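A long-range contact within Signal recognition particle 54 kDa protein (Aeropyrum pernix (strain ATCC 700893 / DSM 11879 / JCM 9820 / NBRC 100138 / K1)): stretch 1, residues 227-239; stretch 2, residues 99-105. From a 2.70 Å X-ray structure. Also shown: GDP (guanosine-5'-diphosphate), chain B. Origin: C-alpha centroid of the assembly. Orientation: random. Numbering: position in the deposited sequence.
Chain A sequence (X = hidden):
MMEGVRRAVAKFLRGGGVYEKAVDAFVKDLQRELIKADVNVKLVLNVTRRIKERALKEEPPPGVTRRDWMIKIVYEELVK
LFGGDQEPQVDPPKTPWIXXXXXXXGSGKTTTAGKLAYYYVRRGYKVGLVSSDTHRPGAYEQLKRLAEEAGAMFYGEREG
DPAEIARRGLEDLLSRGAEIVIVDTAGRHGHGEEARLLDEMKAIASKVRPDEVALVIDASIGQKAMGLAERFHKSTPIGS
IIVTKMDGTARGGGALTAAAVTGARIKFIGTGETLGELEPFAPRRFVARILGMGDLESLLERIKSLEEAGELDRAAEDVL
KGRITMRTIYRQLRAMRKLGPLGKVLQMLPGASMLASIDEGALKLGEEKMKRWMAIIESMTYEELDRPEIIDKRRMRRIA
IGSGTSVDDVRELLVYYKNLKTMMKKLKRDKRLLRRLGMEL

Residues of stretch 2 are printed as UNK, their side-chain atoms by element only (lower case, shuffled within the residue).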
# COMPACT_ATOMS: atom_id res chain seq x y z
N GLY A 227 -18.96 17.24 -8.82
CA GLY A 227 -20.28 17.75 -8.39
C GLY A 227 -21.04 16.75 -7.55
O GLY A 227 -21.39 17.08 -6.40
N LEU A 228 -21.28 15.57 -8.12
CA LEU A 228 -21.94 14.39 -7.48
C LEU A 228 -21.47 14.28 -6.01
O LEU A 228 -22.33 14.26 -5.10
CB LEU A 228 -21.59 13.16 -8.33
CG LEU A 228 -22.04 11.80 -7.81
CD1 LEU A 228 -23.45 11.85 -7.29
CD2 LEU A 228 -21.95 10.76 -8.92
N ALA A 229 -20.15 14.29 -5.79
CA ALA A 229 -19.51 14.16 -4.46
C ALA A 229 -19.94 15.31 -3.55
O ALA A 229 -20.32 15.01 -2.43
CB ALA A 229 -18.01 14.08 -4.59
N GLU A 230 -19.90 16.56 -4.03
CA GLU A 230 -20.29 17.78 -3.25
C GLU A 230 -21.74 17.62 -2.78
O GLU A 230 -22.05 17.80 -1.59
CB GLU A 230 -20.14 19.07 -4.09
CG GLU A 230 -18.71 19.38 -4.57
CD GLU A 230 -18.54 20.40 -5.71
OE1 GLU A 230 -17.38 20.81 -5.95
OE2 GLU A 230 -19.54 20.80 -6.37
N ARG A 231 -22.63 17.28 -3.70
CA ARG A 231 -24.07 17.14 -3.38
C ARG A 231 -24.26 16.12 -2.25
O ARG A 231 -24.93 16.46 -1.25
CB ARG A 231 -24.86 16.71 -4.62
CG ARG A 231 -25.59 17.86 -5.29
CD ARG A 231 -25.17 18.01 -6.73
NE ARG A 231 -25.30 16.77 -7.47
CZ ARG A 231 -24.76 16.56 -8.66
NH1 ARG A 231 -24.07 17.53 -9.24
NH2 ARG A 231 -24.90 15.39 -9.27
N PHE A 232 -23.73 14.92 -2.42
CA PHE A 232 -23.96 13.80 -1.47
C PHE A 232 -23.23 14.09 -0.15
O PHE A 232 -23.75 13.75 0.92
CB PHE A 232 -23.59 12.47 -2.11
CG PHE A 232 -24.74 11.87 -2.87
CD1 PHE A 232 -25.83 11.32 -2.20
CD2 PHE A 232 -24.75 11.88 -4.26
CE1 PHE A 232 -26.89 10.78 -2.91
CE2 PHE A 232 -25.80 11.32 -4.97
CZ PHE A 232 -26.87 10.77 -4.29
N HIS A 233 -22.07 14.74 -0.23
CA HIS A 233 -21.22 15.06 0.94
C HIS A 233 -21.92 16.08 1.84
O HIS A 233 -21.62 16.10 3.06
CB HIS A 233 -19.84 15.55 0.47
CG HIS A 233 -18.86 15.74 1.57
ND1 HIS A 233 -17.94 14.76 1.89
CD2 HIS A 233 -18.65 16.77 2.41
CE1 HIS A 233 -17.19 15.20 2.88
NE2 HIS A 233 -17.60 16.43 3.21
N LYS A 234 -22.80 16.90 1.27
CA LYS A 234 -23.53 17.97 2.00
C LYS A 234 -24.52 17.28 2.93
O LYS A 234 -24.50 17.59 4.13
CB LYS A 234 -24.20 18.92 1.00
CG LYS A 234 -24.59 20.29 1.53
CD LYS A 234 -25.23 21.19 0.48
CE LYS A 234 -24.62 22.58 0.40
NZ LYS A 234 -24.69 23.13 -0.97
N SER A 235 -25.33 16.37 2.40
CA SER A 235 -26.47 15.70 3.10
C SER A 235 -25.94 14.67 4.11
O SER A 235 -26.40 14.66 5.25
CB SER A 235 -27.42 15.05 2.12
OG SER A 235 -26.80 13.94 1.49
N THR A 236 -25.02 13.82 3.67
CA THR A 236 -24.39 12.75 4.48
C THR A 236 -22.89 12.79 4.23
O THR A 236 -22.42 12.20 3.25
CB THR A 236 -24.98 11.38 4.10
OG1 THR A 236 -24.72 11.20 2.71
CG2 THR A 236 -26.47 11.29 4.38
N PRO A 237 -22.12 13.53 5.08
CA PRO A 237 -20.65 13.56 4.98
C PRO A 237 -20.05 12.20 4.60
O PRO A 237 -20.21 11.27 5.36
CB PRO A 237 -20.24 14.00 6.39
CG PRO A 237 -21.35 14.97 6.78
CD PRO A 237 -22.62 14.44 6.13
N ILE A 238 -19.41 12.13 3.43
CA ILE A 238 -18.81 10.88 2.89
C ILE A 238 -17.56 10.52 3.69
O ILE A 238 -16.74 11.41 3.94
CB ILE A 238 -18.41 11.04 1.41
CG1 ILE A 238 -19.56 11.53 0.52
CG2 ILE A 238 -17.80 9.73 0.93
CD1 ILE A 238 -20.83 10.75 0.67
N GLY A 239 -17.41 9.24 4.01
CA GLY A 239 -16.27 8.66 4.74
C GLY A 239 -15.60 7.60 3.89
O GLY A 239 -14.42 7.31 4.15
N UNK A 99 -22.94 0.83 8.04
CA UNK A 99 -22.51 1.39 6.73
C UNK A 99 -23.73 1.88 5.95
O UNK A 99 -24.48 1.02 5.46
c UNK A 99 -21.78 0.34 5.89
c UNK A 99 -21.26 0.94 4.61
c UNK A 99 -20.65 -0.31 6.67
N UNK A 100 -23.89 3.19 5.78
CA UNK A 100 -24.93 3.75 4.88
C UNK A 100 -24.36 3.93 3.48
O UNK A 100 -23.54 4.83 3.27
c UNK A 100 -27.73 4.94 4.42
c UNK A 100 -26.49 5.80 4.59
c UNK A 100 -25.44 5.08 5.44
c UNK A 100 -26.86 7.15 5.19
N UNK A 101 -24.86 3.16 2.52
CA UNK A 101 -24.61 3.39 1.07
C UNK A 101 -25.36 4.65 0.57
O UNK A 101 -26.49 4.93 1.01
c UNK A 101 -23.96 1.04 0.22
c UNK A 101 -25.03 2.12 0.32
c UNK A 101 -23.04 1.04 1.43
c UNK A 101 -24.56 -0.33 0.00
N UNK A 102 -24.74 5.44 -0.29
CA UNK A 102 -25.39 6.61 -0.94
C UNK A 102 -24.83 6.67 -2.36
O UNK A 102 -23.83 5.99 -2.61
c UNK A 102 -25.78 7.86 1.24
c UNK A 102 -23.75 8.39 -0.09
c UNK A 102 -25.19 7.93 -0.16
N UNK A 103 -25.50 7.39 -3.25
CA UNK A 103 -25.25 7.34 -4.71
C UNK A 103 -26.55 7.39 -5.50
O UNK A 103 -27.60 7.20 -4.89
N UNK A 104 -26.43 7.64 -6.80
CA UNK A 104 -27.55 7.72 -7.79
C UNK A 104 -27.78 6.34 -8.40
O UNK A 104 -26.80 5.58 -8.63
c UNK A 104 -27.30 8.74 -8.91
c UNK A 104 -26.15 8.32 -9.82
c UNK A 104 -27.07 10.14 -8.36
N UNK A 105 -29.04 6.10 -8.77
CA UNK A 105 -29.55 4.81 -9.28
C UNK A 105 -28.69 4.43 -10.48
O UNK A 105 -28.18 5.33 -11.16
c UNK A 105 -31.74 3.63 -9.91
c UNK A 105 -33.25 3.76 -9.86
c UNK A 105 -31.04 4.94 -9.56
n UNK A 105 -33.93 2.64 -10.03
o UNK A 105 -33.79 4.84 -9.66
PB GDP B . -28.27 0.79 -8.12
O1B GDP B . -29.48 1.44 -8.75
O2B GDP B . -27.24 1.83 -7.73
O3B GDP B . -28.58 -0.18 -6.98
O3A GDP B . -27.55 -0.14 -9.21
PA GDP B . -27.70 -1.76 -9.31
O1A GDP B . -29.18 -2.01 -9.53
O2A GDP B . -26.87 -2.48 -8.28
O5' GDP B . -26.96 -2.16 -10.68
C5' GDP B . -27.13 -1.41 -11.90
C4' GDP B . -26.34 -2.12 -12.97
O4' GDP B . -24.94 -2.02 -12.66
C3' GDP B . -26.65 -3.61 -13.00
O3' GDP B . -26.86 -4.03 -14.35
C2' GDP B . -25.45 -4.29 -12.36
O2' GDP B . -25.28 -5.62 -12.88
C1' GDP B . -24.32 -3.32 -12.71
N9 GDP B . -23.04 -3.33 -11.90
C8 GDP B . -22.87 -3.01 -10.60
N7 GDP B . -21.56 -3.10 -10.22
C5 GDP B . -20.87 -3.44 -11.31
C6 GDP B . -19.46 -3.69 -11.61
O6 GDP B . -18.60 -3.60 -10.71
N1 GDP B . -19.12 -4.04 -12.86
C2 GDP B . -20.04 -4.16 -13.84
N2 GDP B . -19.62 -4.51 -15.08
N3 GDP B . -21.37 -3.95 -13.63
C4 GDP B . -21.83 -3.59 -12.40

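Position 99 carries three side-chain carbons, one of them bearing the other two. Nothing on stretch 1 is within reach. This is Val-99, a buried strand residue.

Position 100 has four carbons, forked at the second. The CA-to-CB bond points toward stretch 1, and one terminal carbon lies 4.2 Å from Thr-236 CG2. This is Leu-100.

Position 101 also has four carbons forked at the second. It is out of reach of stretch 1. This is Leu-101.

Position 102 has three carbons, with the branch at the first. Its CA-to-CB bond points toward stretch 1. Its CB lies 4.0 Å from Phe-232 CD1. One branch carbon is 3.8 Å from Thr-236 OG1, and the other is 3.8 Å from Ile-238 CD1. This is Val-102. Its closest atom to Thr-236 OG1 is CG1; the closest to Ile-238 CD1 is CG2, and Val-102 CG2 also lies 4.1 Å from Thr-236 OG1.

Position 103 has no side-chain atoms. Its CA sits over a face of the Phe-232 ring, 4.2 Å from the centroid, in a CH-pi contact. Its C is 3.6 Å from Phe-232 CZ. The phi/psi of 140/166 would jam a CB against the preceding carbonyl oxygen. The residue is Gly-103. The backbone angles by themselves call for glycine.

Position 104 has three carbons, again branched at the first. One branch carbon lies 3.8 Å from Phe-232 CE2, at the ring edge, and 4.1 Å from Leu-228 CD1. This is Val-104, and the touching atom is CG1.

Position 105 has three carbons in a row, the third carrying one oxygen and one nitrogen. It does not touch stretch 1. An amide whose carbon is the third of the side chain gives Gln-105. Its CG is 3.4 Å from GDP O1B.

The contact is a helix end and the following loop packed on a strand and the loop after it. Phe-232 is its centre, touching Val-102, Gly-103 and Val-104 in succession. Leu-228 extends the packing along the helix, while Thr-236 and Ile-238 extend it beyond the helix. No hydrogen bond crosses; the stretches meet through apolar packing and the CH-pi contact of Gly-103 on the Phe-232 ring. Thr-236 OG1 instead donates to Phe-232 O at 3.3 Å. That bond satisfies the hydroxyl within its own stretch. The buried surface is 289 Å², both sides summed.

Stretch 2 99-105: VLLVGVQ
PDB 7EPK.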